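Local coordinates for protein putative phosphosugar isomerases (Salmonella typhimurium LT2, PDB 3FKJ) that probably binds phosphosugars or related carbohydrate derivatives through its SIS domains and may act as an isomerase, at residues E41-L52 / K68-F79. Residues are numbered along the deposited sequence; the frame is centred on the assembly and turned at random.
Sequences ERVWFVGCGGSL and KLAVGYITSNEF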
ATOM      1  N   GLU A  41       7.380 -17.235 -12.500  1.00 34.87           N
ATOM      2  CA  GLU A  41       6.519 -16.322 -13.259  1.00 34.63           C
ATOM      3  C   GLU A  41       5.901 -15.227 -12.394  1.00 34.24           C
ATOM      4  O   GLU A  41       5.559 -14.152 -12.896  1.00 34.04           O
ATOM      5  CB  GLU A  41       5.414 -17.115 -13.956  1.00 36.56           C
ATOM      6  CG  GLU A  41       5.917 -17.935 -15.123  1.00 37.39           C
ATOM      7  CD  GLU A  41       4.932 -18.999 -15.551  1.00 41.54           C
ATOM      8  OE1 GLU A  41       3.710 -18.779 -15.481  1.00 42.13           O
ATOM      9  OE2 GLU A  41       5.385 -20.081 -15.920  1.00 45.59           O
ATOM     10  N   ARG A  42       5.718 -15.532 -11.106  1.00 33.63           N
ATOM     11  CA  ARG A  42       5.105 -14.628 -10.139  1.00 31.46           C
ATOM     12  C   ARG A  42       5.830 -14.777  -8.820  1.00 32.03           C
ATOM     13  O   ARG A  42       6.230 -15.883  -8.448  1.00 32.95           O
ATOM     14  CB  ARG A  42       3.635 -14.951  -9.935  1.00 30.57           C
ATOM     15  CG  ARG A  42       2.837 -15.056 -11.205  1.00 29.23           C
ATOM     16  CD  ARG A  42       1.365 -15.150 -10.886  1.00 33.78           C
ATOM     17  NE  ARG A  42       0.825 -13.868 -10.409  1.00 39.35           N
ATOM     18  CZ  ARG A  42       0.095 -13.006 -11.138  1.00 35.12           C
ATOM     19  NH1 ARG A  42      -0.213 -13.268 -12.404  1.00 34.54           N
ATOM     20  NH2 ARG A  42      -0.339 -11.878 -10.578  1.00 35.85           N
ATOM     21  N   VAL A  43       6.018 -13.650  -8.138  1.00 32.24           N
ATOM     22  CA  VAL A  43       6.496 -13.600  -6.761  1.00 33.12           C
ATOM     23  C   VAL A  43       5.419 -12.932  -5.900  1.00 31.82           C
ATOM     24  O   VAL A  43       4.760 -11.966  -6.351  1.00 31.87           O
ATOM     25  CB  VAL A  43       7.825 -12.776  -6.668  1.00 33.08           C
ATOM     26  CG1 VAL A  43       8.385 -12.800  -5.264  1.00 28.92           C
ATOM     27  CG2 VAL A  43       8.830 -13.338  -7.636  1.00 36.85           C
ATOM     28  N   TRP A  44       5.218 -13.473  -4.692  1.00 30.75           N
ATOM     29  CA  TRP A  44       4.554 -12.757  -3.617  1.00 30.48           C
ATOM     30  C   TRP A  44       5.482 -12.580  -2.453  1.00 31.04           C
ATOM     31  O   TRP A  44       6.145 -13.528  -2.002  1.00 32.42           O
ATOM     32  CB  TRP A  44       3.302 -13.477  -3.116  1.00 31.70           C
ATOM     33  CG  TRP A  44       2.110 -13.302  -3.972  1.00 31.53           C
ATOM     34  CD1 TRP A  44       1.147 -12.330  -3.853  1.00 33.93           C
ATOM     35  CD2 TRP A  44       1.754 -14.084  -5.086  1.00 31.29           C
ATOM     36  NE1 TRP A  44       0.218 -12.470  -4.829  1.00 33.16           N
ATOM     37  CE2 TRP A  44       0.536 -13.564  -5.585  1.00 35.84           C
ATOM     38  CE3 TRP A  44       2.347 -15.178  -5.733  1.00 32.72           C
ATOM     39  CZ2 TRP A  44      -0.119 -14.108  -6.706  1.00 30.60           C
ATOM     40  CZ3 TRP A  44       1.677 -15.746  -6.824  1.00 32.75           C
ATOM     41  CH2 TRP A  44       0.469 -15.187  -7.310  1.00 30.12           C
ATOM     42  N   PHE A  45       5.524 -11.351  -1.981  1.00 30.47           N
ATOM     43  CA  PHE A  45       6.028 -11.007  -0.662  1.00 32.21           C
ATOM     44  C   PHE A  45       4.887 -11.006   0.353  1.00 31.47           C
ATOM     45  O   PHE A  45       3.922 -10.256   0.217  1.00 29.55           O
ATOM     46  CB  PHE A  45       6.665  -9.648  -0.712  1.00 31.92           C
ATOM     47  CG  PHE A  45       7.842  -9.597  -1.608  1.00 31.00           C
ATOM     48  CD1 PHE A  45       9.036 -10.202  -1.225  1.00 30.83           C
ATOM     49  CD2 PHE A  45       7.760  -8.966  -2.845  1.00 30.58           C
ATOM     50  CE1 PHE A  45      10.145 -10.149  -2.057  1.00 31.12           C
ATOM     51  CE2 PHE A  45       8.854  -8.917  -3.698  1.00 29.32           C
ATOM     52  CZ  PHE A  45      10.060  -9.513  -3.290  1.00 31.49           C
ATOM     53  N   VAL A  46       5.009 -11.863   1.367  1.00 31.39           N
ATOM     54  CA  VAL A  46       3.944 -12.064   2.304  1.00 30.62           C
ATOM     55  C   VAL A  46       4.449 -12.001   3.755  1.00 31.98           C
ATOM     56  O   VAL A  46       5.405 -12.648   4.148  1.00 30.39           O
ATOM     57  CB  VAL A  46       3.149 -13.364   1.990  1.00 32.98           C
ATOM     58  CG1 VAL A  46       1.848 -13.450   2.846  1.00 31.54           C
ATOM     59  CG2 VAL A  46       2.787 -13.441   0.478  1.00 25.97           C
ATOM     60  N   GLY A  47       3.778 -11.189   4.547  1.00 33.82           N
ATOM     61  CA  GLY A  47       4.097 -11.071   5.942  1.00 32.43           C
ATOM     62  C   GLY A  47       3.201 -10.067   6.619  1.00 30.45           C
ATOM     63  O   GLY A  47       2.271  -9.553   5.998  1.00 32.95           O
ATOM     64  N   CYS A  48       3.498  -9.797   7.893  1.00 30.20           N
ATOM     65  CA  CYS A  48       2.729  -8.858   8.719  1.00 32.87           C
ATOM     66  C   CYS A  48       3.606  -7.762   9.291  1.00 31.40           C
ATOM     67  O   CYS A  48       4.694  -8.041   9.749  1.00 30.07           O
ATOM     68  CB  CYS A  48       2.067  -9.582   9.899  1.00 31.96           C
ATOM     69  SG  CYS A  48       0.911 -10.879   9.420  1.00 35.06           S
ATOM     70  N   GLY A  49       3.096  -6.534   9.256  1.00 32.40           N
ATOM     71  CA  GLY A  49       3.746  -5.377   9.839  1.00 34.38           C
ATOM     72  C   GLY A  49       5.124  -5.158   9.284  1.00 32.75           C
ATOM     73  O   GLY A  49       5.301  -5.000   8.071  1.00 32.90           O
ATOM     74  N   GLY A  50       6.097  -5.119  10.179  1.00 33.12           N
ATOM     75  CA  GLY A  50       7.499  -4.984   9.800  1.00 32.57           C
ATOM     76  C   GLY A  50       7.995  -6.100   8.899  1.00 31.55           C
ATOM     77  O   GLY A  50       8.924  -5.906   8.132  1.00 31.42           O
ATOM     78  N   SER A  51       7.380  -7.266   9.002  1.00 31.55           N
ATOM     79  CA  SER A  51       7.741  -8.391   8.163  1.00 33.17           C
ATOM     80  C   SER A  51       7.119  -8.379   6.765  1.00 31.94           C
ATOM     81  O   SER A  51       7.445  -9.223   5.941  1.00 34.56           O
ATOM     82  CB  SER A  51       7.485  -9.718   8.918  1.00 34.84           C
ATOM     83  OG  SER A  51       8.493  -9.919   9.917  1.00 34.61           O
ATOM     84  N   LEU A  52       6.247  -7.399   6.500  1.00 32.23           N
ATOM     85  CA  LEU A  52       5.843  -7.052   5.157  1.00 29.28           C
ATOM     86  C   LEU A  52       6.613  -5.842   4.599  1.00 28.43           C
ATOM     87  O   LEU A  52       7.088  -5.873   3.446  1.00 29.21           O
ATOM     88  CB  LEU A  52       4.356  -6.771   5.141  1.00 28.13           C
ATOM     89  CG  LEU A  52       3.779  -6.480   3.760  1.00 32.65           C
ATOM     90  CD1 LEU A  52       4.158  -7.587   2.733  1.00 27.52           C
ATOM     91  CD2 LEU A  52       2.255  -6.226   3.877  1.00 26.17           C
ATOM     92  N   LYS A  68       8.914  -9.250 -16.985  1.00 32.30           N
ATOM     93  CA  LYS A  68       8.077 -10.441 -17.157  1.00 34.59           C
ATOM     94  C   LYS A  68       7.320 -10.821 -15.894  1.00 35.42           C
ATOM     95  O   LYS A  68       6.251 -11.400 -15.945  1.00 36.72           O
ATOM     96  CB  LYS A  68       8.921 -11.627 -17.586  1.00 35.08           C
ATOM     97  CG  LYS A  68       9.656 -11.470 -18.915  1.00 40.65           C
ATOM     98  CD  LYS A  68      10.514 -12.736 -19.143  1.00 47.81           C
ATOM     99  CE  LYS A  68      11.416 -12.654 -20.337  1.00 51.32           C
ATOM    100  NZ  LYS A  68      11.937 -14.015 -20.642  1.00 53.45           N
ATOM    101  N   LEU A  69       7.883 -10.480 -14.759  1.00 35.75           N
ATOM    102  CA  LEU A  69       7.358 -10.911 -13.481  1.00 36.29           C
ATOM    103  C   LEU A  69       6.123 -10.168 -13.036  1.00 34.77           C
ATOM    104  O   LEU A  69       6.030  -8.948 -13.182  1.00 37.54           O
ATOM    105  CB  LEU A  69       8.444 -10.665 -12.450  1.00 37.71           C
ATOM    106  CG  LEU A  69       8.665 -11.617 -11.323  1.00 40.58           C
ATOM    107  CD1 LEU A  69       9.131 -12.920 -11.933  1.00 42.16           C
ATOM    108  CD2 LEU A  69       9.720 -11.006 -10.404  1.00 37.21           C
ATOM    109  N   ALA A  70       5.179 -10.906 -12.466  1.00 34.47           N
ATOM    110  CA  ALA A  70       4.074 -10.321 -11.724  1.00 34.02           C
ATOM    111  C   ALA A  70       4.485 -10.403 -10.245  1.00 35.66           C
ATOM    112  O   ALA A  70       4.866 -11.479  -9.771  1.00 34.58           O
ATOM    113  CB  ALA A  70       2.797 -11.078 -11.990  1.00 33.09           C
ATOM    114  N   VAL A  71       4.450  -9.246  -9.551  1.00 35.11           N
ATOM    115  CA  VAL A  71       4.934  -9.113  -8.179  1.00 32.90           C
ATOM    116  C   VAL A  71       3.813  -8.673  -7.227  1.00 32.77           C
ATOM    117  O   VAL A  71       3.177  -7.624  -7.445  1.00 32.66           O
ATOM    118  CB  VAL A  71       6.153  -8.158  -8.107  1.00 35.49           C
ATOM    119  CG1 VAL A  71       6.642  -8.009  -6.678  1.00 35.06           C
ATOM    120  CG2 VAL A  71       7.275  -8.709  -9.007  1.00 27.11           C
ATOM    121  N   GLY A  72       3.566  -9.502  -6.211  1.00 31.26           N
ATOM    122  CA  GLY A  72       2.560  -9.279  -5.190  1.00 31.46           C
ATOM    123  C   GLY A  72       3.180  -8.946  -3.860  1.00 30.61           C
ATOM    124  O   GLY A  72       4.346  -9.272  -3.614  1.00 29.83           O
ATOM    125  N   TYR A  73       2.389  -8.306  -2.998  1.00 30.88           N
ATOM    126  CA  TYR A  73       2.853  -7.772  -1.717  1.00 31.07           C
ATOM    127  C   TYR A  73       1.676  -7.668  -0.790  1.00 30.64           C
ATOM    128  O   TYR A  73       0.800  -6.817  -0.958  1.00 31.52           O
ATOM    129  CB  TYR A  73       3.486  -6.425  -1.984  1.00 33.85           C
ATOM    130  CG  TYR A  73       3.976  -5.621  -0.804  1.00 31.15           C
ATOM    131  CD1 TYR A  73       5.289  -5.752  -0.345  1.00 33.00           C
ATOM    132  CD2 TYR A  73       3.179  -4.648  -0.233  1.00 34.62           C
ATOM    133  CE1 TYR A  73       5.757  -4.980   0.689  1.00 33.46           C
ATOM    134  CE2 TYR A  73       3.639  -3.886   0.819  1.00 31.81           C
ATOM    135  CZ  TYR A  73       4.935  -4.045   1.250  1.00 31.66           C
ATOM    136  OH  TYR A  73       5.390  -3.283   2.265  1.00 30.29           O
ATOM    137  N   ILE A  74       1.571  -8.598   0.142  1.00 31.66           N
ATOM    138  CA  ILE A  74       0.285  -8.815   0.803  1.00 32.16           C
ATOM    139  C   ILE A  74       0.434  -9.252   2.271  1.00 30.89           C
ATOM    140  O   ILE A  74       1.311 -10.021   2.627  1.00 29.97           O
ATOM    141  CB  ILE A  74      -0.585  -9.822  -0.016  1.00 35.21           C
ATOM    142  CG1 ILE A  74      -1.981 -10.013   0.595  1.00 37.92           C
ATOM    143  CG2 ILE A  74       0.104 -11.145  -0.094  1.00 39.31           C
ATOM    144  CD1 ILE A  74      -2.890  -8.796   0.448  1.00 54.91           C
ATOM    145  N   THR A  75      -0.447  -8.716   3.108  1.00 32.29           N
ATOM    146  CA  THR A  75      -0.505  -9.088   4.512  1.00 31.48           C
ATOM    147  C   THR A  75      -1.017 -10.533   4.616  1.00 31.72           C
ATOM    148  O   THR A  75      -1.969 -10.933   3.925  1.00 32.82           O
ATOM    149  CB  THR A  75      -1.285  -8.047   5.352  1.00 28.02           C
ATOM    150  OG1 THR A  75      -1.024  -8.254   6.747  1.00 31.41           O
ATOM    151  CG2 THR A  75      -2.835  -8.058   5.045  1.00 26.36           C
ATOM    152  N   SER A  76      -0.375 -11.302   5.493  1.00 30.40           N
ATOM    153  CA  SER A  76      -0.471 -12.749   5.513  1.00 30.96           C
ATOM    154  C   SER A  76      -1.888 -13.272   5.597  1.00 31.19           C
ATOM    155  O   SER A  76      -2.257 -14.169   4.843  1.00 33.70           O
ATOM    156  CB  SER A  76       0.348 -13.335   6.663  1.00 32.32           C
ATOM    157  OG  SER A  76       1.728 -12.993   6.588  1.00 30.75           O
ATOM    158  N   ASN A  77      -2.671 -12.736   6.517  1.00 30.47           N
ATOM    159  CA  ASN A  77      -3.977 -13.248   6.758  1.00 30.09           C
ATOM    160  C   ASN A  77      -4.954 -12.940   5.645  1.00 31.36           C
ATOM    161  O   ASN A  77      -5.915 -13.697   5.450  1.00 33.65           O
ATOM    162  CB  ASN A  77      -4.520 -12.846   8.140  1.00 28.73           C
ATOM    163  CG  ASN A  77      -5.354 -13.959   8.752  1.00 30.33           C
ATOM    164  OD1 ASN A  77      -5.203 -15.112   8.348  1.00 29.09           O
ATOM    165  ND2 ASN A  77      -6.201 -13.640   9.724  1.00 28.53           N
ATOM    166  N   GLU A  78      -4.716 -11.863   4.901  1.00 32.41           N
ATOM    167  CA  GLU A  78      -5.494 -11.642   3.709  1.00 33.66           C
ATOM    168  C   GLU A  78      -5.171 -12.648   2.590  1.00 33.33           C
ATOM    169  O   GLU A  78      -6.094 -13.108   1.919  1.00 32.70           O
ATOM    170  CB  GLU A  78      -5.374 -10.235   3.182  1.00 33.52           C
ATOM    171  CG  GLU A  78      -6.255 -10.071   1.942  1.00 37.70           C
ATOM    172  CD  GLU A  78      -6.930  -8.751   1.852  1.00 37.11           C
ATOM    173  OE1 GLU A  78      -7.323  -8.194   2.892  1.00 35.70           O
ATOM    174  OE2 GLU A  78      -7.068  -8.274   0.718  1.00 43.80           O
ATOM    175  N   PHE A  79      -3.883 -12.958   2.425  1.00 31.76           N
ATOM    176  CA  PHE A  79      -3.369 -13.970   1.496  1.00 33.44           C
ATOM    177  C   PHE A  79      -3.962 -15.341   1.781  1.00 32.47           C
ATOM    178  O   PHE A  79      -4.365 -16.048   0.857  1.00 31.89           O
ATOM    179  CB  PHE A  79      -1.821 -14.016   1.598  1.00 33.77           C
ATOM    180  CG  PHE A  79      -1.137 -14.950   0.613  1.00 33.53           C
ATOM    181  CD1 PHE A  79      -0.970 -14.598  -0.717  1.00 35.18           C
ATOM    182  CD2 PHE A  79      -0.617 -16.170   1.032  1.00 34.82           C
ATOM    183  CE1 PHE A  79      -0.286 -15.452  -1.608  1.00 31.90           C
ATOM    184  CE2 PHE A  79       0.045 -17.013   0.140  1.00 32.54           C
ATOM    185  CZ  PHE A  79       0.206 -16.648  -1.173  1.00 32.51           C
TER
HETATM  186  O   HOH W   1       3.844 -13.653 -14.885  1.00 33.99           O
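The F79 ring turns its edge toward the face of the W44 indole in an edge-to-face pair, the ring planes inclined at 54°. V46 CG2 sits over the centre of one F79 face, 4.1 Å from the ring centroid, and also meets I74 CG2; V46 and I74 lie side by side and point the same way. F79 CG stands anti to its backbone N (chi1 -176°), which carries the ring from helix 76-81 across V46 to W44. Farther along this face, W44 CD1 rests on the bare backbone of G72, 3.6 Å from its CA, so that the indole lies directly against the neighbouring strand. At the far end A70 CB lies over the centre of the R42 guanidinium, 3.4 Å from CZ, while R42 NH1 donates a hydrogen bond to L69 O of the second subunit.

Against the other face, L52 CD1 sits over the centre of the Y73 ring, 3.7 Å from the centroid and 14° off the normal. F45 CE2 meets V71 CG1, which lies at the phenyl edge, and V43 CG2 touches L69 CD2. The backbones pair in parallel: V43 and F45 each donate to and accept from the neighbouring strand, with V43 O to G72 N at 2.7 Å, and the ladder weakens at G47.

Strand 42-47 is flanked by strand 91-97 as well as by strand 70-75, which is outermost in this chain's parallel SIS-domain sheet. Joined through helix 56-65, the two strands form a beta-alpha-beta crossover. That helix packs on L69, V71 and Y73, helix 103-115 meets F79 and C48, and the second subunit reaches the C-terminal strand ends, where its E249 accepts from T75 OG1 and G49 N.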